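Local coordinates for protein Non-heme chloroperoxidase CPO-A1 (Streptomyces aureofaciens, PDB 1A8Q) that may act as a chlorinating enzyme in 7-chlorotetracycline biosynthesis, can also brominate, and works as a haem-free peroxidase of the alpha/beta hydrolase superfamily, at residues 97-105 with 202-211; 29-39 with 51-59. All blocks are in the same frame, centred on the assembly; numbering follows the deposited sequence.

In the fold
Interaction 2 comes first along the chain. It closes the short beta-alpha-beta unit of strand 21-25, helix 36-44 and strand 48-52, and ties the loop after strand 21-25 to the end of strand 48-52. Interaction 1 opens later, so the two contacts are in series and neither encloses the other. It begins on helix 96-107, just after Ser94 of the catalytic triad. It closes a long, largely helical excursion, returning at 202-211 ahead of strand 215-220. The contacts lie on opposite sides of the chain's centre. Glu99 joins them, with a salt bridge to Arg54 and a probable hydrogen bond to His52.

Interaction 1. Residues 97-105 with 202-211; sequences GGELARYVG and TDFTEDLKKF
Arg102 holds Asp207 from the side. Its NE lies 2.8 Å from Asp207 OD2 in a nearly straight hydrogen bond (166°). Its NH2 reaches the same OD2 at 3.2 Å, at a more bent angle. Both nitrogens come in on the syn side of that oxygen. The oxygen lies in the guanidinium plane, yet the guanidinium and carboxylate planes are turned 57° apart. Arg102 starts with CG anti to its backbone N. The chain then bends at chi2 (65°) and chi3, which folds the guanidinium back to the aspartate. Its NH1 forms a salt bridge with Asp70. Asp207 also brings CB against the Ala101 carbonyl, and its OD1 sits 3.4 Å from Gly105 CA.

Helix 96-107 is the helix that follows the nucleophile Ser94 in the alpha/beta hydrolase fold. Here 202-211 packs along it before the chain enters strand 215-220.

The Phe204 ring lies over Gly98. The Gly98 CA is 3.8 Å from the ring centroid, a CH-pi contact made over one face and offset toward the rim. The absence of a side chain at Gly98 lets the ring come this close. Ala101 CB touches Phe204 CD1, and Phe69 meets the same ring edge-to-face. Farther along, the Phe211 ring takes Val104 CG2 over one face. Val104 CG1 stands 3.7 Å from Phe211 CD1. The side chains of Leu100 and Phe211 run at about a right angle to each other, and Leu100 CD2 touches Phe211 CZ.

Interaction 2. Residues 29-39 with 51-59; sequences PLNGDAWQDQL and AHDRRGHGH
Leu30, Asn31 and Gly58 meet around one water. The water donates to Leu30 O at 2.9 Å and accepts from Asn31 ND2 and Gly58 N. It thus bridges the two segments where Asn31 ND2 comes close to Gly58 CA. The other end of the same amide is also used. Asn31 OD1 accepts from Asp33 N in the carbonyl plane, which makes an Asx turn. With chi1 at 58°, CG sits between the backbone N and the carbonyl carbon. This keeps the amide close to its own main chain, with OD1 near Asp33 N.

The Asp53 and Asn31 side chains run alongside each other in the same direction. Asp53 OD1 takes the N-H of Gly32 at 2.8 Å, on the anti side and 29° out of the carboxylate plane. Its OD2 takes the N-H of His59 at 2.9 Å, in an almost straight bond (171°).

The His57 ring turns an edge to Leu30, with CD2 3.3 Å from Leu30 O. ND1 donates to Arg55 O. That bond, made from above the Arg55 carbonyl plane, helps to hold the ring's rotation. Residues 54-57 form a type II turn.

The Ala51 methyl packs 4.0 Å from Leu39 CD1 and also touches Trp35 CD1. Ala51, on strand 48-52, thus packs on the start of helix 36-44, within the beta-alpha-beta unit with strand 21-25. In alpha/beta hydrolases the loop after strand 21-25 commonly helps form the oxyanion hole, and Leu30 lies about 8 Å from Ser94 by side chain.

Asp53 is buried, and the backbone N-H groups that bind it come from both segments. They probably stabilise its negative charge, while the one carboxylate ties Gly32, at the start of the 3-10 segment, to His59, beyond the 54-57 turn.

Interaction 1. Residues 97-105 with 202-211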
loop_
_atom_site.group_PDB
_atom_site.type_symbol
_atom_site.label_atom_id
_atom_site.label_comp_id
_atom_site.label_asym_id
_atom_site.label_seq_id
_atom_site.Cartn_x
_atom_site.Cartn_y
_atom_site.Cartn_z
ATOM N N GLY A 97 0.243 3.495 1.686
ATOM C CA GLY A 97 -0.263 4.894 1.668
ATOM C C GLY A 97 0.415 5.735 2.745
ATOM O O GLY A 97 0.621 6.927 2.505
ATOM N N GLY A 98 0.858 5.148 3.871
ATOM C CA GLY A 98 1.627 5.908 4.841
ATOM C C GLY A 98 3.020 6.187 4.350
ATOM O O GLY A 98 3.654 7.191 4.656
ATOM N N GLU A 99 3.678 5.220 3.633
ATOM C CA GLU A 99 4.973 5.474 3.012
ATOM C C GLU A 99 4.886 6.613 2.000
ATOM O O GLU A 99 5.783 7.470 1.940
ATOM C CB GLU A 99 5.472 4.158 2.338
ATOM C CG GLU A 99 6.810 4.311 1.604
ATOM C CD GLU A 99 7.331 2.950 1.089
ATOM O OE1 GLU A 99 7.178 1.968 1.836
ATOM O OE2 GLU A 99 7.844 2.935 -0.027
ATOM N N LEU A 100 3.824 6.631 1.222
ATOM C CA LEU A 100 3.603 7.681 0.200
ATOM C C LEU A 100 3.393 9.034 0.913
ATOM O O LEU A 100 4.137 9.946 0.603
ATOM C CB LEU A 100 2.369 7.316 -0.609
ATOM C CG LEU A 100 2.204 8.055 -1.958
ATOM C CD1 LEU A 100 1.074 7.393 -2.777
ATOM C CD2 LEU A 100 1.808 9.497 -1.721
ATOM N N ALA A 101 2.530 9.024 1.897
ATOM C CA ALA A 101 2.273 10.305 2.626
ATOM C C ALA A 101 3.504 10.827 3.307
ATOM O O ALA A 101 3.849 12.034 3.259
ATOM C CB ALA A 101 1.144 10.038 3.597
ATOM N N ARG A 102 4.263 9.973 4.007
ATOM C CA ARG A 102 5.445 10.448 4.716
ATOM C C ARG A 102 6.550 10.823 3.767
ATOM O O ARG A 102 7.328 11.719 4.051
ATOM C CB ARG A 102 5.855 9.407 5.795
ATOM C CG ARG A 102 7.086 9.846 6.578
ATOM C CD ARG A 102 6.847 11.102 7.425
ATOM N NE ARG A 102 5.562 11.073 8.071
ATOM C CZ ARG A 102 5.321 10.503 9.254
ATOM N NH1 ARG A 102 6.322 9.912 9.893
ATOM N NH2 ARG A 102 4.082 10.553 9.742
ATOM N N TYR A 103 6.661 10.200 2.563
ATOM C CA TYR A 103 7.579 10.663 1.539
ATOM C C TYR A 103 7.241 12.114 1.127
ATOM O O TYR A 103 8.189 12.909 1.067
ATOM C CB TYR A 103 7.507 9.711 0.294
ATOM C CG TYR A 103 8.417 10.242 -0.801
ATOM C CD1 TYR A 103 9.779 10.035 -0.864
ATOM C CD2 TYR A 103 7.802 11.010 -1.792
ATOM C CE1 TYR A 103 10.540 10.589 -1.895
ATOM C CE2 TYR A 103 8.544 11.571 -2.817
ATOM C CZ TYR A 103 9.888 11.358 -2.855
ATOM O OH TYR A 103 10.608 11.918 -3.884
ATOM N N VAL A 104 5.979 12.406 0.919
ATOM C CA VAL A 104 5.627 13.809 0.567
ATOM C C VAL A 104 6.005 14.743 1.724
ATOM O O VAL A 104 6.607 15.829 1.539
ATOM C CB VAL A 104 4.153 13.895 0.197
ATOM C CG1 VAL A 104 3.645 15.343 0.108
ATOM C CG2 VAL A 104 3.943 13.228 -1.175
ATOM N N GLY A 105 5.704 14.317 2.933
ATOM C CA GLY A 105 5.956 15.163 4.115
ATOM C C GLY A 105 7.431 15.435 4.296
ATOM O O GLY A 105 7.817 16.534 4.720
ATOM N N THR A 202 -0.001 5.608 13.532
ATOM C CA THR A 202 0.645 6.820 13.006
ATOM C C THR A 202 -0.389 7.728 12.367
ATOM O O THR A 202 -1.232 7.257 11.624
ATOM C CB THR A 202 1.738 6.465 11.980
ATOM O OG1 THR A 202 2.717 5.599 12.589
ATOM C CG2 THR A 202 2.428 7.698 11.429
ATOM N N ASP A 203 -0.286 9.032 12.672
ATOM C CA ASP A 203 -1.272 9.968 12.077
ATOM C C ASP A 203 -0.614 10.720 10.949
ATOM O O ASP A 203 0.423 11.401 11.114
ATOM C CB ASP A 203 -1.735 10.891 13.224
ATOM C CG ASP A 203 -2.765 11.903 12.827
ATOM O OD1 ASP A 203 -2.945 12.162 11.628
ATOM O OD2 ASP A 203 -3.461 12.475 13.701
ATOM N N PHE A 204 -1.209 10.666 9.742
ATOM C CA PHE A 204 -0.608 11.340 8.594
ATOM C C PHE A 204 -1.395 12.588 8.202
ATOM O O PHE A 204 -1.142 13.143 7.135
ATOM C CB PHE A 204 -0.664 10.411 7.334
ATOM C CG PHE A 204 0.101 9.119 7.605
ATOM C CD1 PHE A 204 1.467 9.079 7.452
ATOM C CD2 PHE A 204 -0.601 8.023 8.055
ATOM C CE1 PHE A 204 2.167 7.896 7.731
ATOM C CE2 PHE A 204 0.093 6.827 8.350
ATOM C CZ PHE A 204 1.460 6.801 8.164
ATOM N N THR A 205 -2.259 13.068 9.099
ATOM C CA THR A 205 -3.043 14.260 8.699
ATOM C C THR A 205 -2.168 15.405 8.239
ATOM O O THR A 205 -2.483 15.994 7.188
ATOM C CB THR A 205 -3.910 14.696 9.900
ATOM O OG1 THR A 205 -4.759 13.635 10.310
ATOM C CG2 THR A 205 -4.817 15.871 9.508
ATOM N N GLU A 206 -1.112 15.767 8.958
ATOM C CA GLU A 206 -0.273 16.898 8.552
ATOM C C GLU A 206 0.534 16.688 7.285
ATOM O O GLU A 206 0.803 17.641 6.538
ATOM C CB GLU A 206 0.587 17.373 9.718
ATOM C CG GLU A 206 -0.287 17.840 10.892
ATOM C CD GLU A 206 -1.206 18.998 10.527
ATOM O OE1 GLU A 206 -0.679 20.012 10.012
ATOM O OE2 GLU A 206 -2.439 18.909 10.696
ATOM N N ASP A 207 0.885 15.424 6.985
ATOM C CA ASP A 207 1.529 15.146 5.712
ATOM C C ASP A 207 0.561 15.328 4.534
ATOM O O ASP A 207 0.988 15.820 3.477
ATOM C CB ASP A 207 2.021 13.678 5.679
ATOM C CG ASP A 207 3.188 13.405 6.606
ATOM O OD1 ASP A 207 4.078 14.263 6.807
ATOM O OD2 ASP A 207 3.218 12.284 7.139
ATOM N N LEU A 208 -0.674 14.934 4.702
ATOM C CA LEU A 208 -1.697 15.023 3.655
ATOM C C LEU A 208 -1.942 16.492 3.251
ATOM O O LEU A 208 -2.199 16.749 2.089
ATOM C CB LEU A 208 -3.035 14.421 4.030
ATOM C CG LEU A 208 -3.085 12.910 4.386
ATOM C CD1 LEU A 208 -4.473 12.492 4.798
ATOM C CD2 LEU A 208 -2.606 12.110 3.169
ATOM N N LYS A 209 -1.846 17.392 4.225
ATOM C CA LYS A 209 -2.062 18.817 3.900
ATOM C C LYS A 209 -0.938 19.388 3.046
ATOM O O LYS A 209 -1.053 20.486 2.450
ATOM C CB LYS A 209 -2.203 19.580 5.224
ATOM C CG LYS A 209 -3.449 19.311 6.052
ATOM C CD LYS A 209 -3.310 20.047 7.396
ATOM C CE LYS A 209 -4.517 19.870 8.291
ATOM N NZ LYS A 209 -4.303 20.648 9.580
ATOM N N LYS A 210 0.216 18.740 2.928
ATOM C CA LYS A 210 1.323 19.161 2.109
ATOM C C LYS A 210 1.225 18.663 0.668
ATOM O O LYS A 210 2.093 19.045 -0.124
ATOM C CB LYS A 210 2.655 18.720 2.716
ATOM C CG LYS A 210 2.810 19.339 4.112
ATOM C CD LYS A 210 4.198 19.080 4.671
ATOM C CE LYS A 210 4.585 20.256 5.587
ATOM N NZ LYS A 210 5.019 21.416 4.735
ATOM N N PHE A 211 0.220 17.880 0.341
ATOM C CA PHE A 211 0.071 17.400 -1.042
ATOM C C PHE A 211 -0.281 18.608 -1.922
ATOM O O PHE A 211 -1.078 19.446 -1.463
ATOM C CB PHE A 211 -1.028 16.363 -1.123
ATOM C CG PHE A 211 -0.638 14.927 -0.787
ATOM C CD1 PHE A 211 -0.021 14.639 0.400
ATOM C CD2 PHE A 211 -0.986 13.911 -1.664
ATOM C CE1 PHE A 211 0.321 13.321 0.725
ATOM C CE2 PHE A 211 -0.653 12.590 -1.353
ATOM C CZ PHE A 211 -0.007 12.310 -0.163
#

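Interaction 2. Residues 29-39 with 51-59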
loop_
_atom_site.group_PDB
_atom_site.type_symbol
_atom_site.label_atom_id
_atom_site.label_comp_id
_atom_site.label_asym_id
_atom_site.label_seq_id
_atom_site.Cartn_x
_atom_site.Cartn_y
_atom_site.Cartn_z
ATOM N N PRO A 29 0.903 -7.895 4.477
ATOM C CA PRO A 29 2.309 -8.229 4.656
ATOM C C PRO A 29 2.949 -8.761 3.378
ATOM O O PRO A 29 3.608 -9.826 3.348
ATOM C CB PRO A 29 2.114 -9.427 5.619
ATOM C CG PRO A 29 0.889 -10.130 5.112
ATOM C CD PRO A 29 0.014 -9.073 4.480
ATOM N N LEU A 30 2.711 -8.058 2.278
ATOM C CA LEU A 30 3.055 -8.593 0.951
ATOM C C LEU A 30 4.331 -8.021 0.429
ATOM O O LEU A 30 5.279 -7.788 1.183
ATOM C CB LEU A 30 1.826 -8.290 0.056
ATOM C CG LEU A 30 0.483 -8.736 0.620
ATOM C CD1 LEU A 30 -0.618 -8.363 -0.390
ATOM C CD2 LEU A 30 0.448 -10.237 0.904
ATOM N N ASN A 31 4.426 -7.877 -0.906
ATOM C CA ASN A 31 5.640 -7.382 -1.501
ATOM C C ASN A 31 5.294 -6.932 -2.934
ATOM O O ASN A 31 4.095 -6.912 -3.192
ATOM C CB ASN A 31 6.795 -8.391 -1.463
ATOM C CG ASN A 31 6.477 -9.703 -2.151
ATOM O OD1 ASN A 31 6.216 -9.704 -3.357
ATOM N ND2 ASN A 31 6.540 -10.865 -1.474
ATOM N N GLY A 32 6.253 -6.536 -3.726
ATOM C CA GLY A 32 5.956 -6.008 -5.055
ATOM C C GLY A 32 5.268 -6.987 -5.977
ATOM O O GLY A 32 4.603 -6.554 -6.945
ATOM N N ASP A 33 5.296 -8.305 -5.683
ATOM C CA ASP A 33 4.493 -9.218 -6.504
ATOM C C ASP A 33 3.006 -8.971 -6.399
ATOM O O ASP A 33 2.224 -9.445 -7.239
ATOM C CB ASP A 33 4.705 -10.684 -6.064
ATOM C CG ASP A 33 6.009 -11.254 -6.590
ATOM O OD1 ASP A 33 6.595 -10.612 -7.463
ATOM O OD2 ASP A 33 6.465 -12.323 -6.080
ATOM N N ALA A 34 2.488 -8.236 -5.403
ATOM C CA ALA A 34 1.108 -7.857 -5.249
ATOM C C ALA A 34 0.685 -6.860 -6.339
ATOM O O ALA A 34 -0.513 -6.573 -6.334
ATOM C CB ALA A 34 0.820 -7.190 -3.901
ATOM N N TRP A 35 1.593 -6.435 -7.178
ATOM C CA TRP A 35 1.236 -5.453 -8.193
ATOM C C TRP A 35 1.478 -5.992 -9.599
ATOM O O TRP A 35 1.420 -5.198 -10.549
ATOM C CB TRP A 35 2.174 -4.250 -8.041
ATOM C CG TRP A 35 1.912 -3.421 -6.797
ATOM C CD1 TRP A 35 2.806 -3.156 -5.815
ATOM C CD2 TRP A 35 0.757 -2.603 -6.563
ATOM N NE1 TRP A 35 2.243 -2.256 -4.907
ATOM C CE2 TRP A 35 0.999 -1.906 -5.347
ATOM C CE3 TRP A 35 -0.483 -2.475 -7.163
ATOM C CZ2 TRP A 35 0.031 -1.047 -4.801
ATOM C CZ3 TRP A 35 -1.437 -1.589 -6.653
ATOM C CH2 TRP A 35 -1.174 -0.913 -5.432
ATOM N N GLN A 36 1.785 -7.276 -9.789
ATOM C CA GLN A 36 2.142 -7.661 -11.169
ATOM C C GLN A 36 1.039 -7.349 -12.163
ATOM O O GLN A 36 1.393 -7.014 -13.296
ATOM C CB GLN A 36 2.478 -9.163 -11.197
ATOM C CG GLN A 36 3.850 -9.307 -10.496
ATOM C CD GLN A 36 4.684 -10.423 -11.105
ATOM O OE1 GLN A 36 4.532 -10.729 -12.290
ATOM N NE2 GLN A 36 5.563 -11.005 -10.294
ATOM N N ASP A 37 -0.232 -7.510 -11.809
ATOM C CA ASP A 37 -1.294 -7.204 -12.778
ATOM C C ASP A 37 -1.218 -5.733 -13.215
ATOM O O ASP A 37 -1.393 -5.445 -14.408
ATOM C CB ASP A 37 -2.630 -7.515 -12.163
ATOM C CG ASP A 37 -2.894 -8.996 -11.906
ATOM O OD1 ASP A 37 -3.153 -9.784 -12.826
ATOM O OD2 ASP A 37 -2.971 -9.342 -10.718
ATOM N N GLN A 38 -1.044 -4.839 -12.260
ATOM C CA GLN A 38 -0.992 -3.411 -12.568
ATOM C C GLN A 38 0.269 -3.007 -13.262
ATOM O O GLN A 38 0.286 -2.118 -14.131
ATOM C CB GLN A 38 -1.128 -2.562 -11.251
ATOM C CG GLN A 38 -2.529 -2.698 -10.701
ATOM C CD GLN A 38 -2.884 -4.031 -10.101
ATOM O OE1 GLN A 38 -2.075 -4.632 -9.392
ATOM N NE2 GLN A 38 -4.097 -4.493 -10.373
ATOM N N LEU A 39 1.414 -3.654 -12.944
ATOM C CA LEU A 39 2.661 -3.375 -13.627
ATOM C C LEU A 39 2.524 -3.696 -15.137
ATOM O O LEU A 39 2.910 -2.839 -15.941
ATOM C CB LEU A 39 3.779 -4.308 -13.098
ATOM C CG LEU A 39 4.327 -3.772 -11.748
ATOM C CD1 LEU A 39 5.162 -4.924 -11.159
ATOM C CD2 LEU A 39 5.170 -2.531 -11.904
ATOM N N ALA A 51 8.222 -1.593 -9.027
ATOM C CA ALA A 51 7.584 -1.979 -7.749
ATOM C C ALA A 51 8.663 -2.601 -6.866
ATOM O O ALA A 51 9.302 -3.579 -7.240
ATOM C CB ALA A 51 6.425 -2.950 -7.919
ATOM N N HIS A 52 8.890 -1.944 -5.711
ATOM C CA HIS A 52 9.949 -2.381 -4.815
ATOM C C HIS A 52 9.352 -3.192 -3.681
ATOM O O HIS A 52 8.151 -3.166 -3.427
ATOM C CB HIS A 52 10.734 -1.212 -4.178
ATOM C CG HIS A 52 9.863 -0.244 -3.432
ATOM N ND1 HIS A 52 8.813 0.406 -4.020
ATOM C CD2 HIS A 52 9.890 0.161 -2.122
ATOM C CE1 HIS A 52 8.225 1.208 -3.157
ATOM N NE2 HIS A 52 8.860 1.089 -1.989
ATOM N N ASP A 53 10.213 -3.974 -3.024
ATOM C CA ASP A 53 9.818 -4.725 -1.851
ATOM C C ASP A 53 10.335 -3.947 -0.611
ATOM O O ASP A 53 11.530 -3.618 -0.554
ATOM C CB ASP A 53 10.539 -6.090 -1.830
ATOM C CG ASP A 53 10.034 -7.044 -2.926
ATOM O OD1 ASP A 53 9.015 -6.793 -3.593
ATOM O OD2 ASP A 53 10.688 -8.105 -3.085
ATOM N N ARG A 54 9.417 -3.658 0.288
ATOM C CA ARG A 54 9.785 -2.887 1.510
ATOM C C ARG A 54 10.852 -3.666 2.278
ATOM O O ARG A 54 10.907 -4.891 2.208
ATOM C CB ARG A 54 8.519 -2.719 2.339
ATOM C CG ARG A 54 8.698 -1.907 3.646
ATOM C CD ARG A 54 7.328 -1.497 4.234
ATOM N NE ARG A 54 6.699 -0.597 3.244
ATOM C CZ ARG A 54 5.598 -0.890 2.581
ATOM N NH1 ARG A 54 4.850 -1.978 2.728
ATOM N NH2 ARG A 54 5.161 0.009 1.666
ATOM N N ARG A 55 11.713 -2.963 3.001
ATOM C CA ARG A 55 12.741 -3.644 3.822
ATOM C C ARG A 55 12.068 -4.746 4.605
ATOM O O ARG A 55 10.970 -4.662 5.126
ATOM C CB ARG A 55 13.420 -2.632 4.764
ATOM C CG ARG A 55 12.410 -2.046 5.758
ATOM C CD ARG A 55 12.959 -0.752 6.346
ATOM N NE ARG A 55 14.142 -0.908 7.162
ATOM C CZ ARG A 55 15.373 -0.460 6.929
ATOM N NH1 ARG A 55 15.807 0.219 5.897
ATOM N NH2 ARG A 55 16.304 -0.727 7.857
ATOM N N GLY A 56 12.778 -5.936 4.687
ATOM C CA GLY A 56 12.149 -7.028 5.431
ATOM C C GLY A 56 10.979 -7.740 4.779
ATOM O O GLY A 56 10.310 -8.539 5.425
ATOM N N HIS A 57 10.734 -7.527 3.473
ATOM C CA HIS A 57 9.644 -8.169 2.766
ATOM C C HIS A 57 10.239 -8.682 1.430
ATOM O O HIS A 57 11.245 -8.128 0.968
ATOM C CB HIS A 57 8.511 -7.157 2.435
ATOM C CG HIS A 57 7.796 -6.563 3.630
ATOM N ND1 HIS A 57 8.397 -5.725 4.550
ATOM C CD2 HIS A 57 6.506 -6.707 4.004
ATOM C CE1 HIS A 57 7.527 -5.401 5.484
ATOM N NE2 HIS A 57 6.373 -6.001 5.193
ATOM N N GLY A 58 9.574 -9.669 0.888
ATOM C CA GLY A 58 9.967 -10.162 -0.449
ATOM C C GLY A 58 11.431 -10.545 -0.492
ATOM O O GLY A 58 11.870 -11.374 0.321
ATOM N N HIS A 59 12.182 -9.982 -1.428
ATOM C CA HIS A 59 13.590 -10.275 -1.607
ATOM C C HIS A 59 14.478 -9.143 -1.119
ATOM O O HIS A 59 15.687 -9.143 -1.420
ATOM C CB HIS A 59 13.930 -10.473 -3.101
ATOM C CG HIS A 59 13.363 -11.756 -3.637
ATOM N ND1 HIS A 59 13.715 -13.000 -3.219
ATOM C CD2 HIS A 59 12.448 -11.899 -4.628
ATOM C CE1 HIS A 59 13.020 -13.916 -3.887
ATOM N NE2 HIS A 59 12.266 -13.252 -4.747
HETATM O O HOH W 1 6.703 -10.296 1.737
#